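Local coordinates for SufC protein (Thermus thermophilus, PDB 2D2E) that binds and hydrolyses ATP as a cytoplasmic ABC-type ATPase of the Suf system, probably in support of iron-sulfur cluster assembly, at residues Tyr55-Gly60 with Asn68-Ser73; Leu84-Pro89 with Leu101-Gln106; Arg204-Ile209 with Glu229-Leu234; Val216-Arg221 with Glu240-Lys245. All coordinates share one frame; numbering follows the deposited sequence. Where two conformers were deposited one is given.

Interaction 1. Residues Tyr55-Gly60 with Asn68-Ser73; sequences YTVERG and NILELS
Leu70 leans across from the turn after strand 67-68 to meet Val57 and Gly60, a worked example of how one leucine can join a loop to a bent edge of beta structure. The tight part lies round one methyl. Leu70 CD1 rests 3.8 Å from Val57 CG1, the two side chains meeting at a slant, and the same CD1 sits 3.4 Å from Gly60 O, a close van der Waals contact on a carbonyl. Leu70 CG lies beside its own backbone N (chi1 -81°) and chi2 is extended, which carries CD1 outward to the strand. Val57 answers with CG1 set opposite its backbone N (chi1 172°).

The turn that presents Leu70 is a type I turn from Ile69 to Leu72, closed by Leu72 N to Ile69 O at 2.9 Å. Beyond it Ser73 caps the helix that follows, its own N taken by Glu76.

The loose side is wet. One water donates to both segments, at 2.9 Å from Gly60 O and 2.9 Å from Asn68 OD1, bridging where no direct hydrogen bond is made. The other end of the Asn68 amide, ND2, is held by Ile62 O, which fixes the rotation that turns OD1 to the water. A glycerol, probably from the crystallisation liquor, also lies near Leu70.

Gly60 O thus serves two neighbours, a methyl and a water. Such chemistry implies a small, partly hydrated surface contact within the antiparallel beta region of the ABC ATPase, with dispersion on one side and a solvent bridge on the other.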
loop_
_atom_site.group_PDB
_atom_site.type_symbol
_atom_site.label_atom_id
_atom_site.label_comp_id
_atom_site.label_asym_id
_atom_site.label_seq_id
_atom_site.Cartn_x
_atom_site.Cartn_y
_atom_site.Cartn_z
ATOM N N TYR A 55 -7.016 -5.191 -16.088
ATOM C CA TYR A 55 -7.786 -3.965 -16.255
ATOM C C TYR A 55 -7.413 -3.167 -17.484
ATOM O O TYR A 55 -6.268 -3.184 -17.928
ATOM C CB TYR A 55 -7.606 -3.040 -15.027
ATOM C CG TYR A 55 -8.240 -3.665 -13.800
ATOM C CD1 TYR A 55 -7.510 -4.526 -12.991
ATOM C CD2 TYR A 55 -9.583 -3.452 -13.499
ATOM C CE1 TYR A 55 -8.098 -5.167 -11.916
ATOM C CE2 TYR A 55 -10.189 -4.101 -12.418
ATOM C CZ TYR A 55 -9.435 -4.955 -11.639
ATOM O OH TYR A 55 -10.007 -5.602 -10.565
ATOM N N THR A 56 -8.390 -2.449 -18.015
ATOM C CA THR A 56 -8.183 -1.612 -19.182
ATOM C C THR A 56 -8.359 -0.153 -18.771
ATOM O O THR A 56 -9.415 0.228 -18.281
ATOM C CB THR A 56 -9.218 -1.933 -20.288
ATOM O OG1 THR A 56 -9.125 -3.318 -20.645
ATOM C CG2 THR A 56 -8.966 -1.076 -21.519
ATOM N N VAL A 57 -7.327 0.669 -18.950
ATOM C CA VAL A 57 -7.456 2.078 -18.599
ATOM C C VAL A 57 -7.964 2.828 -19.836
ATOM O O VAL A 57 -7.358 2.781 -20.902
ATOM C CB VAL A 57 -6.105 2.661 -18.090
ATOM C CG1 VAL A 57 -6.217 4.180 -17.922
ATOM C CG2 VAL A 57 -5.721 1.978 -16.766
ATOM N N GLU A 58 -9.095 3.502 -19.677
ATOM C CA GLU A 58 -9.743 4.234 -20.761
ATOM C C GLU A 58 -9.286 5.677 -20.886
ATOM O O GLU A 58 -9.223 6.233 -21.983
ATOM C CB GLU A 58 -11.247 4.229 -20.525
ATOM C CG GLU A 58 -11.805 2.848 -20.247
ATOM C CD GLU A 58 -12.476 2.253 -21.457
ATOM O OE1 GLU A 58 -11.999 2.513 -22.585
ATOM O OE2 GLU A 58 -13.472 1.525 -21.282
ATOM N N ARG A 59 -8.982 6.289 -19.753
ATOM C CA ARG A 59 -8.572 7.675 -19.747
ATOM C C ARG A 59 -7.838 7.925 -18.432
ATOM O O ARG A 59 -7.979 7.136 -17.489
ATOM C CB ARG A 59 -9.820 8.563 -19.840
ATOM C CG ARG A 59 -9.532 10.037 -19.696
ATOM C CD ARG A 59 -10.806 10.859 -19.534
ATOM N NE ARG A 59 -11.526 11.030 -20.787
ATOM C CZ ARG A 59 -12.034 12.188 -21.196
ATOM N NH1 ARG A 59 -11.893 13.277 -20.448
ATOM N NH2 ARG A 59 -12.684 12.255 -22.351
ATOM N N GLY A 60 -7.034 8.988 -18.388
ATOM C CA GLY A 60 -6.320 9.320 -17.162
ATOM C C GLY A 60 -4.840 9.009 -17.100
ATOM O O GLY A 60 -4.253 8.440 -18.020
ATOM N N ASN A 68 4.382 9.775 -15.627
ATOM C CA ASN A 68 3.232 8.894 -15.844
ATOM C C ASN A 68 3.741 7.450 -15.791
ATOM O O ASN A 68 4.634 7.070 -16.553
ATOM C CB ASN A 68 2.608 9.210 -17.220
ATOM C CG ASN A 68 1.295 8.460 -17.484
ATOM O OD1 ASN A 68 0.726 8.568 -18.576
ATOM N ND2 ASN A 68 0.811 7.713 -16.500
ATOM N N ILE A 69 3.194 6.641 -14.889
ATOM C CA ILE A 69 3.646 5.258 -14.773
ATOM C C ILE A 69 2.665 4.229 -15.308
ATOM O O ILE A 69 2.925 3.032 -15.220
ATOM C CB ILE A 69 3.953 4.888 -13.298
ATOM C CG1 ILE A 69 2.675 4.966 -12.445
ATOM C CG2 ILE A 69 5.033 5.805 -12.771
ATOM C CD1 ILE A 69 2.876 4.498 -10.994
ATOM N N LEU A 70 1.543 4.683 -15.866
ATOM C CA LEU A 70 0.539 3.751 -16.365
ATOM C C LEU A 70 1.052 2.777 -17.412
ATOM O O LEU A 70 0.570 1.655 -17.492
ATOM C CB LEU A 70 -0.673 4.502 -16.929
ATOM C CG LEU A 70 -1.694 5.004 -15.913
ATOM C CD1 LEU A 70 -2.886 5.600 -16.637
ATOM C CD2 LEU A 70 -2.142 3.847 -15.026
ATOM N N GLU A 71 2.028 3.217 -18.194
ATOM C CA GLU A 71 2.604 2.399 -19.254
ATOM C C GLU A 71 3.763 1.540 -18.775
ATOM O O GLU A 71 4.277 0.718 -19.528
ATOM C CB GLU A 71 3.069 3.296 -20.407
ATOM C CG GLU A 71 1.955 4.153 -20.978
ATOM C CD GLU A 71 0.792 3.320 -21.467
ATOM O OE1 GLU A 71 -0.367 3.756 -21.296
ATOM O OE2 GLU A 71 1.036 2.229 -22.031
ATOM N N LEU A 72 4.170 1.726 -17.521
ATOM C CA LEU A 72 5.280 0.959 -16.962
ATOM C C LEU A 72 4.847 -0.370 -16.384
ATOM O O LEU A 72 3.751 -0.493 -15.836
ATOM C CB LEU A 72 5.969 1.754 -15.856
ATOM C CG LEU A 72 6.513 3.137 -16.194
ATOM C CD1 LEU A 72 7.460 3.546 -15.066
ATOM C CD2 LEU A 72 7.259 3.124 -17.526
ATOM N N SER A 73 5.731 -1.363 -16.478
ATOM C CA SER A 73 5.433 -2.685 -15.936
ATOM C C SER A 73 5.522 -2.554 -14.420
ATOM O O SER A 73 6.042 -1.554 -13.910
ATOM C CB SER A 73 6.486 -3.680 -16.399
ATOM O OG SER A 73 7.735 -3.346 -15.826
HETATM O O HOH W 1 -1.876 8.431 -19.764
#

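Interaction 2. Residues Leu84-Pro89 with Leu101-Gln106; sequences LAFQYP and LRLALQ
Phe86 lies against Leu103 and Ala104 of helix 97-109, and the contact illustrates how an irregular segment can be held to a helix by one aromatic side chain. Aliphatic packing comes first. Phe86 CB meets Ala104 CB at 3.9 Å, and the small alanine lets the backbones approach until the CA atoms of Phe86 and Ala104 are 5.9 Å apart.

The aromatic part of the contact is spread over two helical residues. With CG roughly opposite its backbone N (chi1 -157°), the Phe86 ring runs along the helix surface, where CD1 comes to 4.1 Å from Ala104 CA. Its far end reaches Leu103: CE2 is 4.2 Å from Leu103 CD2, while CZ stands about as far from Leu103 CG. The Phe86 and Leu103 side chains cross at about a right angle, and the ring meets both helical residues obliquely.

Hydrogen bonds do not join the two segments. The helix satisfies its own backbone, as in Leu105 N to Leu101 O at 2.8 Å, and Phe86 N is taken instead by Gln156 OE1 of helix 148-160. The contact therefore depends on shape and hydrophobicity.

Segment 84-89 probably belongs to the Q-loop, which in ABC ATPases leads from the nucleotide-binding core into the helical region. Here Phe86 also touches Ala107 one turn on, while Ala104 packs on Gln156 and Leu105 on Leu160 of helix 148-160, and Arg102 reaches Phe118 of helix 115-129, so the loop and helix 97-109 both meet helix 148-160.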
loop_
_atom_site.group_PDB
_atom_site.type_symbol
_atom_site.label_atom_id
_atom_site.label_comp_id
_atom_site.label_asym_id
_atom_site.label_seq_id
_atom_site.Cartn_x
_atom_site.Cartn_y
_atom_site.Cartn_z
ATOM N N LEU A 84 6.385 -2.596 -4.220
ATOM C CA LEU A 84 5.890 -3.827 -4.829
ATOM C C LEU A 84 6.485 -4.966 -4.031
ATOM O O LEU A 84 7.681 -5.236 -4.125
ATOM C CB LEU A 84 6.322 -3.944 -6.294
ATOM C CG LEU A 84 5.856 -5.235 -6.991
ATOM C CD1 LEU A 84 4.331 -5.323 -6.931
ATOM C CD2 LEU A 84 6.348 -5.260 -8.438
ATOM N N ALA A 85 5.657 -5.611 -3.229
ATOM C CA ALA A 85 6.129 -6.725 -2.414
ATOM C C ALA A 85 6.422 -7.927 -3.303
ATOM O O ALA A 85 5.722 -8.169 -4.298
ATOM C CB ALA A 85 5.085 -7.080 -1.371
ATOM N N PHE A 86 7.472 -8.664 -2.949
ATOM C CA PHE A 86 7.890 -9.856 -3.696
ATOM C C PHE A 86 7.022 -11.012 -3.213
ATOM O O PHE A 86 6.858 -11.211 -2.009
ATOM C CB PHE A 86 9.357 -10.168 -3.390
ATOM C CG PHE A 86 10.051 -10.976 -4.447
ATOM C CD1 PHE A 86 10.852 -10.350 -5.398
ATOM C CD2 PHE A 86 9.926 -12.360 -4.481
ATOM C CE1 PHE A 86 11.522 -11.088 -6.370
ATOM C CE2 PHE A 86 10.595 -13.114 -5.455
ATOM C CZ PHE A 86 11.394 -12.474 -6.397
ATOM N N GLN A 87 6.463 -11.767 -4.149
ATOM C CA GLN A 87 5.618 -12.902 -3.794
ATOM C C GLN A 87 6.391 -14.200 -4.005
ATOM O O GLN A 87 7.198 -14.306 -4.931
ATOM C CB GLN A 87 4.353 -12.895 -4.644
ATOM N N TYR A 88 6.145 -15.173 -3.132
ATOM C CA TYR A 88 6.788 -16.485 -3.205
ATOM C C TYR A 88 5.694 -17.540 -3.058
ATOM O O TYR A 88 4.685 -17.298 -2.398
ATOM C CB TYR A 88 7.813 -16.640 -2.083
ATOM N N PRO A 89 5.884 -18.724 -3.660
ATOM C CA PRO A 89 4.895 -19.807 -3.589
ATOM C C PRO A 89 4.858 -20.630 -2.297
ATOM O O PRO A 89 5.678 -20.438 -1.397
ATOM C CB PRO A 89 5.255 -20.666 -4.798
ATOM C CG PRO A 89 6.752 -20.571 -4.807
ATOM C CD PRO A 89 6.996 -19.091 -4.559
ATOM N N LEU A 101 14.230 -11.968 2.035
ATOM C CA LEU A 101 14.383 -10.522 2.032
ATOM C C LEU A 101 15.574 -10.094 1.189
ATOM O O LEU A 101 15.528 -9.063 0.512
ATOM C CB LEU A 101 14.544 -9.995 3.460
ATOM C CG LEU A 101 13.434 -9.069 3.964
ATOM C CD1 LEU A 101 13.336 -7.845 3.059
ATOM C CD2 LEU A 101 12.117 -9.809 3.988
ATOM N N ARG A 102 16.639 -10.890 1.217
ATOM C CA ARG A 102 17.828 -10.554 0.445
ATOM C C ARG A 102 17.487 -10.666 -1.037
ATOM O O ARG A 102 17.889 -9.818 -1.835
ATOM C CB ARG A 102 18.976 -11.491 0.792
ATOM C CG ARG A 102 20.339 -10.964 0.351
ATOM C CD ARG A 102 21.408 -11.715 1.072
ATOM N NE ARG A 102 22.742 -11.409 0.578
ATOM C CZ ARG A 102 23.800 -12.160 0.857
ATOM N NH1 ARG A 102 23.660 -13.236 1.624
ATOM N NH2 ARG A 102 24.988 -11.855 0.353
ATOM N N LEU A 103 16.734 -11.706 -1.389
ATOM C CA LEU A 103 16.303 -11.893 -2.768
ATOM C C LEU A 103 15.442 -10.704 -3.199
ATOM O O LEU A 103 15.611 -10.184 -4.309
ATOM C CB LEU A 103 15.489 -13.191 -2.911
ATOM C CG LEU A 103 14.878 -13.479 -4.291
ATOM C CD1 LEU A 103 15.976 -13.439 -5.327
ATOM C CD2 LEU A 103 14.219 -14.845 -4.323
ATOM N N ALA A 104 14.523 -10.280 -2.328
ATOM C CA ALA A 104 13.643 -9.153 -2.632
ATOM C C ALA A 104 14.423 -7.863 -2.805
ATOM O O ALA A 104 14.128 -7.083 -3.697
ATOM C CB ALA A 104 12.585 -8.971 -1.522
ATOM N N LEU A 105 15.401 -7.622 -1.932
ATOM C CA LEU A 105 16.179 -6.399 -2.030
ATOM C C LEU A 105 17.060 -6.398 -3.280
ATOM O O LEU A 105 17.184 -5.365 -3.936
ATOM C CB LEU A 105 17.033 -6.209 -0.771
ATOM C CG LEU A 105 17.853 -4.933 -0.635
ATOM C CD1 LEU A 105 16.919 -3.727 -0.489
ATOM C CD2 LEU A 105 18.780 -5.066 0.581
ATOM N N GLN A 106 17.650 -7.547 -3.622
ATOM C CA GLN A 106 18.513 -7.655 -4.817
ATOM C C GLN A 106 17.705 -7.453 -6.097
ATOM O O GLN A 106 18.200 -6.883 -7.070
ATOM C CB GLN A 106 19.215 -9.018 -4.857
ATOM C CG GLN A 106 20.291 -9.149 -3.788
ATOM C CD GLN A 106 21.122 -10.419 -3.895
ATOM O OE1 GLN A 106 20.761 -11.384 -4.596
ATOM N NE2 GLN A 106 22.231 -10.438 -3.184
#

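Interaction 3. Residues Arg204-Ile209 with Glu229-Leu234; sequences RILNYI and ELALEL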
loop_
_atom_site.group_PDB
_atom_site.type_symbol
_atom_site.label_atom_id
_atom_site.label_comp_id
_atom_site.label_asym_id
_atom_site.label_seq_id
_atom_site.Cartn_x
_atom_site.Cartn_y
_atom_site.Cartn_z
ATOM N N ARG A 204 -11.284 1.182 11.602
ATOM C CA ARG A 204 -10.396 0.668 12.656
ATOM C C ARG A 204 -8.904 0.952 12.552
ATOM O O ARG A 204 -8.311 1.493 13.483
ATOM C CB ARG A 204 -10.591 -0.843 12.844
ATOM C CG ARG A 204 -9.978 -1.385 14.149
ATOM C CD ARG A 204 -10.594 -0.700 15.380
ATOM N NE ARG A 204 -12.056 -0.707 15.309
ATOM C CZ ARG A 204 -12.824 -1.759 15.580
ATOM N NH1 ARG A 204 -12.277 -2.905 15.966
ATOM N NH2 ARG A 204 -14.138 -1.671 15.429
ATOM N N ILE A 205 -8.288 0.590 11.434
ATOM C CA ILE A 205 -6.844 0.805 11.306
ATOM C C ILE A 205 -6.402 2.255 11.465
ATOM O O ILE A 205 -5.241 2.529 11.836
ATOM C CB ILE A 205 -6.325 0.205 9.963
ATOM C CG1 ILE A 205 -4.787 0.100 9.988
ATOM C CG2 ILE A 205 -6.793 1.060 8.777
ATOM C CD1 ILE A 205 -4.216 -0.660 8.779
ATOM N N LEU A 206 -7.318 3.183 11.203
ATOM C CA LEU A 206 -6.984 4.595 11.268
ATOM C C LEU A 206 -6.839 5.126 12.683
ATOM O O LEU A 206 -6.467 6.290 12.888
ATOM C CB LEU A 206 -7.993 5.402 10.439
ATOM C CG LEU A 206 -8.045 4.902 8.993
ATOM C CD1 LEU A 206 -9.078 5.708 8.198
ATOM C CD2 LEU A 206 -6.675 5.025 8.333
ATOM N N ASN A 207 -7.132 4.270 13.654
ATOM C CA ASN A 207 -6.928 4.638 15.053
ATOM C C ASN A 207 -5.454 4.339 15.364
ATOM O O ASN A 207 -4.895 4.871 16.339
ATOM C CB ASN A 207 -7.830 3.813 15.958
ATOM C CG ASN A 207 -9.288 4.183 15.799
ATOM O OD1 ASN A 207 -9.652 5.354 15.912
ATOM N ND2 ASN A 207 -10.123 3.197 15.527
ATOM N N TYR A 208 -4.822 3.499 14.530
ATOM C CA TYR A 208 -3.410 3.157 14.723
ATOM C C TYR A 208 -2.514 3.934 13.753
ATOM O O TYR A 208 -1.371 4.225 14.071
ATOM C CB TYR A 208 -3.134 1.634 14.551
ATOM C CG TYR A 208 -4.166 0.757 15.188
ATOM C CD1 TYR A 208 -4.844 -0.206 14.448
ATOM C CD2 TYR A 208 -4.517 0.920 16.537
ATOM C CE1 TYR A 208 -5.865 -0.978 15.027
ATOM C CE2 TYR A 208 -5.530 0.145 17.121
ATOM C CZ TYR A 208 -6.199 -0.795 16.358
ATOM O OH TYR A 208 -7.220 -1.545 16.920
ATOM N N ILE A 209 -3.055 4.269 12.578
ATOM C CA ILE A 209 -2.328 5.050 11.574
ATOM C C ILE A 209 -3.171 6.302 11.380
ATOM O O ILE A 209 -4.153 6.263 10.647
ATOM C CB ILE A 209 -2.264 4.353 10.177
ATOM C CG1 ILE A 209 -1.730 2.931 10.299
ATOM C CG2 ILE A 209 -1.375 5.169 9.243
ATOM C CD1 ILE A 209 -1.641 2.159 8.957
ATOM N N GLU A 229 -11.571 13.006 11.076
ATOM C CA GLU A 229 -12.934 13.089 11.578
ATOM C C GLU A 229 -13.934 12.503 10.590
ATOM O O GLU A 229 -14.982 11.990 10.991
ATOM C CB GLU A 229 -13.316 14.549 11.881
ATOM C CG GLU A 229 -13.363 15.433 10.645
ATOM C CD GLU A 229 -12.052 16.158 10.378
ATOM O OE1 GLU A 229 -10.985 15.712 10.851
ATOM O OE2 GLU A 229 -12.085 17.196 9.681
ATOM N N LEU A 230 -13.618 12.586 9.300
ATOM C CA LEU A 230 -14.520 12.041 8.282
ATOM C C LEU A 230 -14.582 10.526 8.408
ATOM O O LEU A 230 -15.650 9.933 8.302
ATOM C CB LEU A 230 -14.062 12.423 6.876
ATOM C CG LEU A 230 -14.852 11.817 5.700
ATOM C CD1 LEU A 230 -16.364 12.126 5.842
ATOM C CD2 LEU A 230 -14.295 12.366 4.379
ATOM N N ALA A 231 -13.439 9.883 8.644
ATOM C CA ALA A 231 -13.447 8.428 8.805
ATOM C C ALA A 231 -14.215 8.061 10.069
ATOM O O ALA A 231 -14.927 7.068 10.108
ATOM C CB ALA A 231 -12.012 7.893 8.900
ATOM N N LEU A 232 -14.065 8.869 11.114
ATOM C CA LEU A 232 -14.760 8.607 12.365
ATOM C C LEU A 232 -16.271 8.670 12.200
ATOM O O LEU A 232 -17.003 7.787 12.674
ATOM C CB LEU A 232 -14.312 9.616 13.433
ATOM C CG LEU A 232 -12.834 9.456 13.825
ATOM C CD1 LEU A 232 -12.292 10.719 14.496
ATOM C CD2 LEU A 232 -12.703 8.257 14.741
ATOM N N GLU A 233 -16.745 9.707 11.523
ATOM C CA GLU A 233 -18.180 9.851 11.340
ATOM C C GLU A 233 -18.720 8.730 10.458
ATOM O O GLU A 233 -19.802 8.222 10.692
ATOM C CB GLU A 233 -18.524 11.228 10.766
ATOM C CG GLU A 233 -20.031 11.505 10.866
ATOM C CD GLU A 233 -20.396 12.972 10.762
ATOM O OE1 GLU A 233 -21.564 13.300 11.078
ATOM O OE2 GLU A 233 -19.532 13.790 10.368
ATOM N N LEU A 234 -17.943 8.321 9.453
ATOM C CA LEU A 234 -18.352 7.214 8.592
ATOM C C LEU A 234 -18.477 5.936 9.406
ATOM O O LEU A 234 -19.393 5.139 9.190
ATOM C CB LEU A 234 -17.319 6.963 7.486
ATOM C CG LEU A 234 -17.583 7.531 6.099
ATOM C CD1 LEU A 234 -16.363 7.243 5.221
ATOM C CD2 LEU A 234 -18.830 6.889 5.499
#
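Leu206 and Ala231 bring their CA atoms to 7.9 Å, the first on a segment whose residues 205-207 have helical backbone angles and the second on helix 228-237. In 204-209 the bonding is short-ranged, with Asn207 N bound to Arg204 O at 3.0 Å, while Ile205 O accepts from both Tyr208 N and Ile209 N.

One methyl pair carries the contact: Leu206 CD1 presses on Ala231 CB at 3.7 Å. Leu206 CG lies beside its backbone N (chi1 -56°) and the chain then runs straight on through chi2, bringing CD1 up to the alanine. The outer margin is looser, Asn207 OD1 passing 4.4 Å from Leu232 CD2. The Asn207 amide is engaged on its own side of the contact, OD1 accepting from Gln203 NE2 and ND2 making a weak bond to Arg204 O.

Beneath this pair lies strand 31-35, with Leu206 touching Ala33 and Met35, and Ala231 touching Met35 as well. The example shows a layered alpha/beta arrangement typical of the P-loop NTPase core of ABC proteins: the loop after strand 195-199 and a late helix share cover over a central strand of the sheet.

Interaction 4. Residues Val216-Arg221 with Glu240-Lys245; sequences VMMDGR and EWLKEK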
loop_
_atom_site.group_PDB
_atom_site.type_symbol
_atom_site.label_atom_id
_atom_site.label_comp_id
_atom_site.label_asym_id
_atom_site.label_seq_id
_atom_site.Cartn_x
_atom_site.Cartn_y
_atom_site.Cartn_z
ATOM N N VAL A 216 -13.011 9.285 0.190
ATOM C CA VAL A 216 -14.032 8.235 0.207
ATOM C C VAL A 216 -14.522 7.991 -1.215
ATOM O O VAL A 216 -14.927 8.933 -1.922
ATOM C CB VAL A 216 -15.243 8.597 1.077
ATOM C CG1 VAL A 216 -16.169 7.364 1.182
ATOM C CG2 VAL A 216 -14.795 9.031 2.453
ATOM N N MET A 217 -14.478 6.727 -1.636
ATOM C CA MET A 217 -14.886 6.364 -2.986
ATOM C C MET A 217 -16.209 5.626 -3.082
ATOM O O MET A 217 -16.411 4.604 -2.424
ATOM C CB MET A 217 -13.777 5.517 -3.658
ATOM C CG MET A 217 -14.032 5.180 -5.135
ATOM S SD MET A 217 -12.598 4.446 -6.009
ATOM C CE MET A 217 -11.314 5.400 -5.420
ATOM N N MET A 218 -17.113 6.167 -3.894
ATOM C CA MET A 218 -18.400 5.538 -4.149
ATOM C C MET A 218 -18.667 5.657 -5.634
ATOM O O MET A 218 -18.335 6.673 -6.268
ATOM C CB MET A 218 -19.511 6.236 -3.388
ATOM C CG MET A 218 -19.347 6.152 -1.881
ATOM S SD MET A 218 -20.759 6.967 -1.127
ATOM C CE MET A 218 -20.286 6.957 0.533
ATOM N N ASP A 219 -19.272 4.614 -6.178
ATOM C CA ASP A 219 -19.595 4.576 -7.606
ATOM C C ASP A 219 -18.392 4.940 -8.483
ATOM O O ASP A 219 -18.500 5.734 -9.416
ATOM C CB ASP A 219 -20.789 5.499 -7.900
ATOM C CG ASP A 219 -22.072 5.037 -7.204
ATOM O OD1 ASP A 219 -22.417 3.845 -7.319
ATOM O OD2 ASP A 219 -22.739 5.862 -6.551
ATOM N N GLY A 220 -17.236 4.373 -8.153
ATOM C CA GLY A 220 -16.045 4.593 -8.958
ATOM C C GLY A 220 -15.336 5.931 -8.929
ATOM O O GLY A 220 -14.470 6.166 -9.762
ATOM N N ARG A 221 -15.676 6.811 -7.991
ATOM C CA ARG A 221 -15.007 8.101 -7.906
ATOM C C ARG A 221 -14.953 8.588 -6.462
ATOM O O ARG A 221 -15.636 8.051 -5.590
ATOM C CB ARG A 221 -15.699 9.147 -8.792
ATOM C CG ARG A 221 -17.127 9.465 -8.442
ATOM C CD ARG A 221 -17.604 10.653 -9.278
ATOM N NE ARG A 221 -17.382 10.436 -10.706
ATOM C CZ ARG A 221 -17.639 11.333 -11.656
ATOM N NH1 ARG A 221 -18.131 12.525 -11.339
ATOM N NH2 ARG A 221 -17.411 11.037 -12.932
ATOM N N GLU A 240 -24.095 4.557 3.974
ATOM C CA GLU A 240 -25.363 5.060 3.440
ATOM C C GLU A 240 -25.581 6.501 3.847
ATOM O O GLU A 240 -26.135 7.292 3.085
ATOM C CB GLU A 240 -26.537 4.202 3.917
ATOM C CG GLU A 240 -26.481 2.779 3.393
ATOM C CD GLU A 240 -26.490 2.727 1.875
ATOM O OE1 GLU A 240 -25.947 1.751 1.306
ATOM O OE2 GLU A 240 -27.049 3.658 1.251
ATOM N N TRP A 241 -25.153 6.835 5.057
ATOM C CA TRP A 241 -25.283 8.197 5.549
ATOM C C TRP A 241 -24.528 9.155 4.640
ATOM O O TRP A 241 -25.058 10.189 4.230
ATOM C CB TRP A 241 -24.731 8.316 6.970
ATOM C CG TRP A 241 -24.301 9.712 7.308
ATOM C CD1 TRP A 241 -25.109 10.779 7.576
ATOM C CD2 TRP A 241 -22.956 10.216 7.322
ATOM N NE1 TRP A 241 -24.357 11.916 7.753
ATOM C CE2 TRP A 241 -23.030 11.598 7.603
ATOM C CE3 TRP A 241 -21.694 9.630 7.125
ATOM C CZ2 TRP A 241 -21.894 12.412 7.687
ATOM C CZ3 TRP A 241 -20.560 10.436 7.208
ATOM C CH2 TRP A 241 -20.670 11.816 7.490
ATOM N N LEU A 242 -23.279 8.814 4.327
ATOM C CA LEU A 242 -22.469 9.669 3.475
ATOM C C LEU A 242 -23.003 9.782 2.053
ATOM O O LEU A 242 -22.952 10.859 1.452
ATOM C CB LEU A 242 -21.018 9.178 3.446
ATOM C CG LEU A 242 -20.048 10.037 2.627
ATOM C CD1 LEU A 242 -19.944 11.446 3.196
ATOM C CD2 LEU A 242 -18.681 9.364 2.647
ATOM N N LYS A 243 -23.515 8.681 1.516
ATOM C CA LYS A 243 -24.053 8.699 0.164
ATOM C C LYS A 243 -25.109 9.797 0.066
ATOM O O LYS A 243 -25.168 10.519 -0.930
ATOM C CB LYS A 243 -24.676 7.342 -0.191
ATOM C CG LYS A 243 -25.350 7.312 -1.563
ATOM C CD LYS A 243 -26.294 6.123 -1.722
ATOM C CE LYS A 243 -25.548 4.808 -1.832
ATOM N NZ LYS A 243 -26.478 3.684 -2.172
ATOM N N GLU A 244 -25.928 9.937 1.105
ATOM C CA GLU A 244 -26.972 10.962 1.103
ATOM C C GLU A 244 -26.408 12.366 1.323
ATOM O O GLU A 244 -26.769 13.305 0.610
ATOM C CB GLU A 244 -28.024 10.637 2.169
ATOM N N LYS A 245 -25.521 12.513 2.303
ATOM C CA LYS A 245 -24.918 13.809 2.609
ATOM C C LYS A 245 -24.100 13.735 3.891
ATOM O O LYS A 245 -23.070 14.436 3.978
ATOM C CB LYS A 245 -25.998 14.882 2.749
#
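No aromatic face enters where Met218 and Val216 meet Leu242; the flat group nearby, the Trp241 indole, carries the carbonyl carbon of Lys245 4.1 Å above one face, displaced from the ring centre, makes a cation-pi contact with Lys237 and touches Glu233. The contact itself is apolar packing of branched side chains and a thioether. Val216 CG1 and Leu242 CD2 meet tip to tip at 3.5 Å. The Met218 chain, extended beyond CG (chi2 -178°), slants across the Leu242 side chain so that CE lies 3.6 Å from Leu242 CD2, while SD passes 4.0 Å from Lys243 CB. A serine in place of Met218 would probably leave a gap beside Leu242 and strip the Lys243 stem of its neighbour. On the solvent side Lys243 NZ forms a weak salt bridge with Glu240 OE2 at 3.5 Å, within the helix.

Strand 216-218 and helix 240-244 run almost perpendicular, at 82°, with axes 10.4 Å apart. A type I' turn from Met218 to Arg221 leads into the edge strand 221-226, and Gly220 bonds through its backbone to Ala40 in the nucleotide-binding loop. Helix 228-237 adds Leu230 and Leu234 against Val216, and Tyr239 touches both Val216 and Met218, so the C-terminal helix is set against the sheet.

The four contacts show how apolar side chains adapt to their place in one ABC ATPase fold. Interaction 1 is a surface contact of the antiparallel sheet, alone in having a water bridge between its segments; interactions 2, 3 and 4 are partly buried and join irregular or strand segments to helices. None of the four has a direct hydrogen bond between its segments. Interaction 2 lies across the chain's centre from interactions 3 and 4, about 31 and 37 Å from them between centres. Interactions 3 and 4 touch, through Leu234 on Val216 and Leu242, and Glu233 on Trp241; the successive helices 228-237 and 239-244 thereby unite them over the mixed sheet. Interaction 4 adds one weak salt bridge within its helix, on the solvent side.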